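Side-chain contact in hypothetical protein (Catenulispora acidiphila, PDB 4H3U), which is of unknown function, has a ketosteroid isomerase-like SnoaL fold and may take part in trimethylamine metabolism: residues G106-I109 / K110-T114. Residues are numbered along the deposited sequence; the frame is centred on the assembly and turned at random.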
loop_
_atom_site.group_PDB
_atom_site.type_symbol
_atom_site.label_atom_id
_atom_site.label_comp_id
_atom_site.label_asym_id
_atom_site.label_seq_id
_atom_site.Cartn_x
_atom_site.Cartn_y
_atom_site.Cartn_z
ATOM N N GLY A 106 -9.301 7.605 -7.744
ATOM C CA GLY A 106 -9.179 8.570 -8.824
ATOM C C GLY A 106 -9.744 9.923 -8.466
ATOM O O GLY A 106 -10.559 10.077 -7.552
ATOM N N GLY A 107 -9.353 10.911 -9.270
ATOM C CA GLY A 107 -9.828 12.284 -9.102
ATOM C C GLY A 107 -8.990 13.209 -9.972
ATOM O O GLY A 107 -8.220 12.758 -10.797
ATOM N N HIS A 108 -9.159 14.498 -9.742
ATOM C CA HIS A 108 -8.398 15.495 -10.493
ATOM C C HIS A 108 -7.980 16.587 -9.503
ATOM O O HIS A 108 -8.805 17.396 -9.064
ATOM C CB HIS A 108 -9.203 16.044 -11.677
ATOM C CG HIS A 108 -8.414 16.909 -12.614
ATOM N ND1 HIS A 108 -8.887 17.216 -13.893
ATOM C CD2 HIS A 108 -7.203 17.483 -12.480
ATOM C CE1 HIS A 108 -7.980 17.964 -14.471
ATOM N NE2 HIS A 108 -6.965 18.171 -13.643
ATOM N N ILE A 109 -6.699 16.609 -9.144
ATOM C CA ILE A 109 -6.183 17.608 -8.226
ATOM C C ILE A 109 -6.491 18.986 -8.816
ATOM O O ILE A 109 -6.140 19.262 -9.984
ATOM C CB ILE A 109 -4.667 17.415 -8.031
ATOM C CG1 ILE A 109 -4.396 16.076 -7.318
ATOM C CG2 ILE A 109 -4.061 18.557 -7.234
ATOM C CD1 ILE A 109 -2.958 15.628 -7.334
ATOM N N LYS A 110 -7.129 19.849 -8.048
ATOM C CA LYS A 110 -7.587 21.130 -8.595
ATOM C C LYS A 110 -6.372 21.948 -9.013
ATOM O O LYS A 110 -5.409 22.152 -8.227
ATOM C CB LYS A 110 -8.473 21.876 -7.600
ATOM C CG LYS A 110 -9.694 21.100 -7.172
ATOM C CD LYS A 110 -10.619 21.893 -6.274
ATOM C CE LYS A 110 -11.684 20.992 -5.681
ATOM N NZ LYS A 110 -12.608 21.709 -4.778
ATOM N N GLY A 111 -6.412 22.457 -10.251
ATOM C CA GLY A 111 -5.318 23.227 -10.849
ATOM C C GLY A 111 -4.249 22.391 -11.573
ATOM O O GLY A 111 -3.387 22.962 -12.254
ATOM N N ALA A 112 -4.250 21.063 -11.416
ATOM C CA ALA A 112 -3.251 20.204 -12.090
ATOM C C ALA A 112 -3.640 20.026 -13.538
ATOM O O ALA A 112 -4.841 20.035 -13.880
ATOM C CB ALA A 112 -3.210 18.815 -11.436
ATOM N N PRO A 113 -2.656 19.768 -14.411
ATOM C CA PRO A 113 -3.010 19.579 -15.817
ATOM C C PRO A 113 -4.035 18.471 -16.164
ATOM O O PRO A 113 -4.915 18.692 -16.992
ATOM C CB PRO A 113 -1.662 19.281 -16.456
ATOM C CG PRO A 113 -0.661 20.027 -15.623
ATOM C CD PRO A 113 -1.208 19.927 -14.224
ATOM N N THR A 114 -3.929 17.310 -15.509
ATOM C CA THR A 114 -4.741 16.174 -15.856
ATOM C C THR A 114 -5.201 15.412 -14.604
ATOM O O THR A 114 -4.585 15.581 -13.560
ATOM C CB THR A 114 -3.962 15.239 -16.792
ATOM O OG1 THR A 114 -2.627 15.111 -16.321
ATOM C CG2 THR A 114 -3.881 15.757 -18.202
HETATM O O HOH W 1 -4.927 15.237 -10.828
#
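From the end of strand 98-109, His108 swings its imidazole ring across the base of the loop and donates a hydrogen bond from NE2 to the carbonyl O of Ala112, 2.8 Å away. The bond is nearly straight, with an N-H...O angle of 166°. Ala112 O lies close to the ring plane, at the edge, whereas NE2 sits above the carbonyl plane. With CG anti to the backbone N (chi1 -171°), the ring is carried into the loop, and the Thr114 carbonyl carbon lies over one face, offset toward the rim, 3.4 Å from NE2. A histidine suits this place because its flat ring accepts packing on a face while an N-H at its edge holds a loop carbonyl. Cut back to an alanine, this position would probably leave Ala112 O without its NE2 donor and take away the ring surface on which the Thr114 backbone rests. Ile109 is buried: its CB meets the methyl of Ala112 at 4.0 Å, while the end of its side chain leads away from the loop, and it packs on Val143 of helix 140-147 and on Trp153. Ala112, the last residue of the turn, has a methyl small enough to fit against Ile109 CB and also touches Leu149. Its N donates to Ile109 O at 3.0 Å, closing a type II turn in which Gly111 takes a positive phi (88°) that would jam a side chain against the preceding carbonyl. A water accepts from Ile109 N and donates to Thr114 O, bridging the two arms, while Thr114 OG1 bonds Gln146 O. Together, the type II beta turn and the hydrogen bond from the His108 ring to the Ala112 carbonyl shape the loop joining antiparallel strands 98-109 and 116-127, a connection within the curved sheet of the ketosteroid isomerase-like fold.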